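Local coordinates for uncharacterized protein (PDB 5AZ0) that probably catalyses the NAD(P)H-dependent reduction of aldehyde or ketone substrates, as expected of a silkworm aldo-keto reductase with a TIM-barrel fold, at residues D208-D211 / Y212-N216; G309-T312 / V313-L316. All coordinates share one frame; numbering follows the deposited sequence.

Contact 1. Residues D208-D211 / Y212-N216. With ACT (acetate ion), chain J.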
ATOM      1  N   ASP A 208      -5.836 -14.406  -9.423  1.00 25.73           N
ATOM      2  CA  ASP A 208      -5.688 -14.122 -10.869  1.00 29.54           C
ATOM      3  C   ASP A 208      -4.986 -12.778 -11.074  1.00 27.91           C
ATOM      4  O   ASP A 208      -4.140 -12.656 -11.941  1.00 24.85           O
ATOM      5  CB  ASP A 208      -7.056 -14.079 -11.608  1.00 28.25           C
ATOM      6  CG  ASP A 208      -7.695 -15.479 -11.772  1.00 34.17           C
ATOM      7  OD1 ASP A 208      -7.058 -16.473 -11.468  1.00 30.13           O
ATOM      8  OD2 ASP A 208      -8.880 -15.557 -12.135  1.00 40.83           O
ATOM      9  N   LEU A 209      -5.414 -11.764 -10.318  1.00 27.24           N
ATOM     10  CA  LEU A 209      -4.775 -10.417 -10.440  1.00 27.20           C
ATOM     11  C   LEU A 209      -3.256 -10.474 -10.056  1.00 21.34           C
ATOM     12  O   LEU A 209      -2.404 -10.058 -10.828  1.00 22.90           O
ATOM     13  CB  LEU A 209      -5.563  -9.384  -9.649  1.00 25.79           C
ATOM     14  CG  LEU A 209      -5.052  -7.900  -9.630  1.00 27.26           C
ATOM     15  CD1 LEU A 209      -4.825  -7.394 -11.029  1.00 24.58           C
ATOM     16  CD2 LEU A 209      -6.024  -7.041  -8.783  1.00 27.57           C
ATOM     17  N   VAL A 210      -2.937 -11.195  -9.001  1.00 20.84           N
ATOM     18  CA  VAL A 210      -1.532 -11.335  -8.592  1.00 21.94           C
ATOM     19  C   VAL A 210      -0.727 -12.056  -9.659  1.00 25.81           C
ATOM     20  O   VAL A 210       0.350 -11.621 -10.026  1.00 25.39           O
ATOM     21  CB  VAL A 210      -1.444 -12.036  -7.230  1.00 23.22           C
ATOM     22  CG1 VAL A 210      -0.012 -12.453  -6.867  1.00 24.32           C
ATOM     23  CG2 VAL A 210      -2.019 -11.138  -6.151  1.00 24.03           C
ATOM     24  N   ASP A 211      -1.268 -13.155 -10.184  1.00 26.93           N
ATOM     25  CA  ASP A 211      -0.581 -13.933 -11.186  1.00 24.39           C
ATOM     26  C   ASP A 211      -0.379 -13.117 -12.424  1.00 22.24           C
ATOM     27  O   ASP A 211       0.669 -13.150 -13.017  1.00 22.35           O
ATOM     28  CB  ASP A 211      -1.386 -15.239 -11.539  1.00 25.79           C
ATOM     29  CG  ASP A 211      -1.366 -16.286 -10.416  1.00 27.78           C
ATOM     30  OD1 ASP A 211      -0.566 -16.199  -9.442  1.00 33.12           O
ATOM     31  OD2 ASP A 211      -2.200 -17.189 -10.472  1.00 34.74           O
ATOM     32  N   TYR A 212      -1.405 -12.395 -12.824  1.00 22.49           N
ATOM     33  CA  TYR A 212      -1.267 -11.543 -14.015  1.00 22.56           C
ATOM     34  C   TYR A 212      -0.146 -10.483 -13.822  1.00 23.75           C
ATOM     35  O   TYR A 212       0.717 -10.232 -14.713  1.00 25.90           O
ATOM     36  CB  TYR A 212      -2.611 -10.836 -14.348  1.00 23.51           C
ATOM     37  CG  TYR A 212      -2.485 -10.008 -15.610  1.00 26.39           C
ATOM     38  CD1 TYR A 212      -2.454 -10.623 -16.882  1.00 28.97           C
ATOM     39  CD2 TYR A 212      -2.320  -8.659 -15.561  1.00 25.17           C
ATOM     40  CE1 TYR A 212      -2.302  -9.868 -18.038  1.00 27.80           C
ATOM     41  CE2 TYR A 212      -2.121  -7.899 -16.702  1.00 25.67           C
ATOM     42  CZ  TYR A 212      -2.115  -8.495 -17.927  1.00 28.87           C
ATOM     43  OH  TYR A 212      -1.925  -7.691 -19.031  1.00 27.84           O
ATOM     44  N   CYS A 213      -0.167  -9.836 -12.674  1.00 22.58           N
ATOM     45  CA  CYS A 213       0.909  -8.801 -12.374  1.00 22.66           C
ATOM     46  C   CYS A 213       2.294  -9.400 -12.408  1.00 19.89           C
ATOM     47  O   CYS A 213       3.184  -8.894 -13.102  1.00 17.78           O
ATOM     48  CB  CYS A 213       0.612  -8.074 -11.039  1.00 21.95           C
ATOM     49  SG  CYS A 213      -0.858  -6.928 -11.136  1.00 23.87           S
ATOM     50  N   GLN A 214       2.464 -10.492 -11.676  1.00 20.09           N
ATOM     51  CA  GLN A 214       3.753 -11.169 -11.582  1.00 22.83           C
ATOM     52  C   GLN A 214       4.173 -11.707 -12.921  1.00 24.67           C
ATOM     53  O   GLN A 214       5.378 -11.576 -13.239  1.00 23.15           O
ATOM     54  CB  GLN A 214       3.732 -12.260 -10.521  1.00 23.87           C
ATOM     55  CG  GLN A 214       3.524 -11.622  -9.128  1.00 25.13           C
ATOM     56  CD  GLN A 214       3.528 -12.642  -8.017  1.00 28.32           C
ATOM     57  OE1 GLN A 214       3.266 -13.786  -8.278  1.00 26.44           O
ATOM     58  NE2 GLN A 214       3.845 -12.234  -6.785  1.00 28.80           N
ATOM     59  N   ALA A 215       3.218 -12.214 -13.758  1.00 22.14           N
ATOM     60  CA  ALA A 215       3.647 -12.649 -15.128  1.00 26.13           C
ATOM     61  C   ALA A 215       4.127 -11.497 -15.956  1.00 25.98           C
ATOM     62  O   ALA A 215       4.850 -11.726 -16.900  1.00 26.26           O
ATOM     63  CB  ALA A 215       2.522 -13.366 -15.912  1.00 27.25           C
ATOM     64  N   ASN A 216       3.658 -10.268 -15.674  1.00 23.79           N
ATOM     65  CA  ASN A 216       4.109  -9.101 -16.390  1.00 22.17           C
ATOM     66  C   ASN A 216       5.180  -8.298 -15.645  1.00 24.00           C
ATOM     67  O   ASN A 216       5.455  -7.150 -15.984  1.00 24.72           O
ATOM     68  CB  ASN A 216       2.922  -8.272 -16.732  1.00 23.99           C
ATOM     69  CG  ASN A 216       2.084  -8.914 -17.842  1.00 26.75           C
ATOM     70  OD1 ASN A 216       2.403  -8.751 -18.992  1.00 29.35           O
ATOM     71  ND2 ASN A 216       1.083  -9.656 -17.495  1.00 26.46           N
TER
HETATM   72  C   ACT J 409      -8.918 -14.664  -7.466  0.80 38.26           C
HETATM   73  O   ACT J 409      -8.454 -14.906  -8.581  0.80 36.95           O
HETATM   74  OXT ACT J 409      -9.199 -13.495  -7.234  0.80 44.67           O
HETATM   75  CH3 ACT J 409      -9.080 -15.685  -6.361  0.80 38.57           C
HETATM   76  O   HOH W   1       2.310 -15.682  -9.985  1.00 36.01           O
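Leu-209 and Cys-213 meet on the inward side of helix 207-215, which links strand 195-199 to strand 219-223 in a beta-alpha-beta crossover of the TIM barrel. There CD1 of Leu-209 lies 4.0 Å from SG of Cys-213, and both side chains rest on Asn-196 of strand 195-199, Leu-209 also on Ile-198. The Leu-209 branch leaves the backbone with CG anti to N (chi1 179°), which swings its end toward the following turn although its CB points away from it. One step round the helix, Val-210 and Gln-214 run side by side in the same direction, CG1 of Val-210 at 3.7 Å from CD of Gln-214. The backbone bonds Cys-213 N to Leu-209 O and Gln-214 N to Val-210 O run beneath this packing, the latter nearly straight (173°). The amide end of Gln-214 is gripped at both atoms: NE2 donates to the backbone oxygen of Arg-270, while OE1 accepts from a water at 2.7 Å that also donates to OD1 of Asp-211. An alanine in place of Gln-214 would probably leave the Arg-270 carbonyl without this donor, strip the bridging water of one acceptor and uncover the flank of Val-210.

The opposite character prevails on the side bearing Asp-208, Asp-211 and Ala-215, which is open to solvent. Near the start of the helix, the backbone N of Asp-208 donates to an acetate oxygen at 2.8 Å; the ion is probably a crystallisation component. The helix closes at Asn-216, whose side chain turns back: ND2 lies over one face of the Tyr-212 ring, near its rim, and donates to Tyr-212 O at 2.9 Å, while Asn-216 N reaches that same oxygen from the opposite face of its carbonyl plane.

Contact 2. Residues G309-T312 / V313-L316. With ACT (acetate ion), chain G; ACT (acetate ion), chain D.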
ATOM      1  N   GLY A 309     -13.175 -14.402  -1.218  1.00 38.93           N
ATOM      2  CA  GLY A 309     -13.644 -13.222  -1.876  1.00 34.58           C
ATOM      3  C   GLY A 309     -14.133 -12.084  -0.993  1.00 33.10           C
ATOM      4  O   GLY A 309     -14.547 -11.075  -1.538  1.00 33.32           O
ATOM      5  N   PHE A 310     -14.028 -12.189   0.322  1.00 30.12           N
ATOM      6  CA  PHE A 310     -14.463 -11.108   1.225  1.00 32.98           C
ATOM      7  C   PHE A 310     -13.456  -9.907   1.201  1.00 34.50           C
ATOM      8  O   PHE A 310     -12.290 -10.054   1.584  1.00 29.93           O
ATOM      9  CB  PHE A 310     -14.549 -11.643   2.668  1.00 33.80           C
ATOM     10  CG  PHE A 310     -15.152 -10.655   3.631  1.00 39.46           C
ATOM     11  CD1 PHE A 310     -14.361  -9.685   4.262  1.00 45.07           C
ATOM     12  CD2 PHE A 310     -16.532 -10.675   3.909  1.00 45.93           C
ATOM     13  CE1 PHE A 310     -14.943  -8.716   5.103  1.00 48.36           C
ATOM     14  CE2 PHE A 310     -17.120  -9.726   4.767  1.00 48.68           C
ATOM     15  CZ  PHE A 310     -16.329  -8.745   5.366  1.00 49.00           C
ATOM     16  N   ARG A 311     -13.913  -8.751   0.756  1.00 34.80           N
ATOM     17  CA  ARG A 311     -13.071  -7.589   0.523  1.00 33.82           C
ATOM     18  C   ARG A 311     -13.260  -6.633   1.713  1.00 34.39           C
ATOM     19  O   ARG A 311     -14.356  -6.141   1.972  1.00 36.80           O
ATOM     20  CB  ARG A 311     -13.489  -6.945  -0.779  1.00 32.91           C
ATOM     21  CG  ARG A 311     -12.598  -5.794  -1.168  1.00 31.73           C
ATOM     22  CD  ARG A 311     -13.102  -5.184  -2.428  1.00 31.96           C
ATOM     23  NE  ARG A 311     -12.848  -6.032  -3.582  1.00 33.00           N
ATOM     24  CZ  ARG A 311     -11.675  -6.166  -4.198  1.00 34.84           C
ATOM     25  NH1 ARG A 311     -10.572  -5.500  -3.771  1.00 32.40           N
ATOM     26  NH2 ARG A 311     -11.589  -6.988  -5.268  1.00 34.72           N
ATOM     27  N   THR A 312     -12.198  -6.464   2.481  1.00 34.55           N
ATOM     28  CA  THR A 312     -12.188  -5.575   3.657  1.00 37.14           C
ATOM     29  C   THR A 312     -12.436  -4.121   3.285  1.00 36.73           C
ATOM     30  O   THR A 312     -13.126  -3.438   4.003  1.00 39.21           O
ATOM     31  CB  THR A 312     -10.855  -5.717   4.390  1.00 37.48           C
ATOM     32  OG1 THR A 312     -10.690  -7.090   4.811  1.00 38.46           O
ATOM     33  CG2 THR A 312     -10.784  -4.767   5.565  1.00 36.32           C
ATOM     34  N   VAL A 313     -11.902  -3.667   2.137  1.00 35.91           N
ATOM     35  CA  VAL A 313     -11.977  -2.226   1.727  1.00 36.09           C
ATOM     36  C   VAL A 313     -12.787  -2.053   0.440  1.00 32.02           C
ATOM     37  O   VAL A 313     -12.304  -2.344  -0.655  1.00 32.47           O
ATOM     38  CB  VAL A 313     -10.545  -1.601   1.565  1.00 36.41           C
ATOM     39  CG1 VAL A 313     -10.617  -0.157   1.064  1.00 37.61           C
ATOM     40  CG2 VAL A 313      -9.764  -1.663   2.879  1.00 33.29           C
ATOM     41  N   ARG A 314     -14.033  -1.616   0.573  1.00 36.31           N
ATOM     42  CA  ARG A 314     -14.977  -1.607  -0.565  1.00 35.59           C
ATOM     43  C   ARG A 314     -15.763  -0.340  -0.451  1.00 35.82           C
ATOM     44  O   ARG A 314     -16.769  -0.256   0.219  1.00 35.28           O
ATOM     45  CB  ARG A 314     -15.889  -2.847  -0.597  1.00 35.77           C
ATOM     46  CG  ARG A 314     -16.826  -2.886  -1.827  1.00 39.10           C
ATOM     47  CD  ARG A 314     -17.868  -4.026  -1.761  1.00 41.48           C
ATOM     48  NE  ARG A 314     -17.230  -5.340  -1.834  1.00 45.29           N
ATOM     49  CZ  ARG A 314     -16.916  -5.998  -2.947  1.00 41.47           C
ATOM     50  NH1 ARG A 314     -17.192  -5.500  -4.138  1.00 48.37           N
ATOM     51  NH2 ARG A 314     -16.353  -7.193  -2.857  1.00 40.94           N
ATOM     52  N   PRO A 315     -15.222   0.713  -1.026  1.00 40.65           N
ATOM     53  CA  PRO A 315     -15.823   2.010  -0.795  1.00 35.56           C
ATOM     54  C   PRO A 315     -17.032   2.180  -1.719  1.00 36.19           C
ATOM     55  O   PRO A 315     -16.890   2.586  -2.872  1.00 27.59           O
ATOM     56  CB  PRO A 315     -14.657   2.979  -1.080  1.00 41.01           C
ATOM     57  CG  PRO A 315     -13.764   2.236  -1.996  1.00 41.72           C
ATOM     58  CD  PRO A 315     -13.933   0.783  -1.730  1.00 40.07           C
ATOM     59  N   LEU A 316     -18.229   1.903  -1.175  1.00 41.03           N
ATOM     60  CA  LEU A 316     -19.458   1.821  -2.006  1.00 39.94           C
ATOM     61  C   LEU A 316     -19.819   3.116  -2.635  1.00 34.60           C
ATOM     62  O   LEU A 316     -20.281   3.117  -3.772  1.00 38.17           O
ATOM     63  CB  LEU A 316     -20.644   1.261  -1.194  1.00 43.34           C
ATOM     64  CG  LEU A 316     -20.367  -0.229  -0.861  1.00 50.30           C
ATOM     65  CD1 LEU A 316     -21.161  -0.678   0.356  1.00 55.12           C
ATOM     66  CD2 LEU A 316     -20.538  -1.171  -2.080  1.00 49.68           C
TER
HETATM   67  C   ACT G 406     -17.151  -7.570   0.638  1.00 58.79           C
HETATM   68  O   ACT G 406     -16.791  -8.443  -0.230  1.00 43.88           O
HETATM   69  OXT ACT G 406     -17.137  -6.304   0.540  1.00 59.67           O
HETATM   70  CH3 ACT G 406     -17.583  -8.053   1.950  1.00 58.28           C
HETATM   71  C   ACT D 403      -8.446  -4.839  -7.131  0.80 45.77           C
HETATM   72  O   ACT D 403      -8.322  -4.938  -5.810  0.80 45.85           O
HETATM   73  OXT ACT D 403      -7.837  -4.022  -7.880  0.80 35.22           O
HETATM   74  CH3 ACT D 403      -9.357  -5.698  -7.961  0.80 35.68           C
HETATM   75  O   HOH W   2     -14.420  -7.972  -4.847  0.50 12.89           O
HETATM   76  O   HOH W   3      -9.983  -3.595  -1.786  1.00 24.71           O
HETATM   77  O   HOH W   4     -14.868  -0.824   3.066  1.00 55.80           O
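The guanidinium planes of Arg-311 and Arg-314 stand 82° apart, with NH2 of Arg-314 at the edge of the Arg-311 group and Arg-311 CD over one face of the Arg-314 group, near its rim. Acetate OXT lies in the Arg-314 plane and accepts from Arg-314 NE at 2.6 Å; acetate O takes Arg-314 NH2 at 2.9 Å and the backbone N of Arg-311 at 3.1 Å. Acetate CH3 rests over one face of the Phe-310 ring, 3.3 Å from CE2. Between the arginines, a water accepts from Arg-311 NE and Arg-314 NH2, and the shared acetate is likely to offset their charge. Both chains start extended and bend at chi3 (-73° in Arg-311, -66° in Arg-314), which brings their ends across each other. Arg-311 NH1 donates to a second acetate, and Arg-311 touches Gln-206 and makes a cation-pi contact with Phe-326. Glu-199, on a barrel strand, accepts from the backbone N of Thr-312 and of Val-313. Both ions are probably crystallisation components, so the arginines form a pocket that takes up an anion in the crystal, in the irregular segment after helix 297-304, part of the C-terminal extension that follows the barrel in aldo-keto reductases.

In the fold
Contact 1 comes first along the chain and closes before contact 2 opens. The former lies on helix 207-215, in the beta-alpha-beta unit with strands 195-199 and 219-223; the latter belongs to the loop after helix 297-304. Their centres are 20 Å apart and their nearest atoms about 7 Å, without touching. Strand 195-199 nevertheless relates them: its side chains pack against the helix of contact 1, and Glu-199 at its end holds backbone amides of contact 2. Gln-206, just before the helix, likewise touches Arg-311. The pair illustrates how a late, irregular segment is fastened to the regular beta-alpha framework of a TIM barrel.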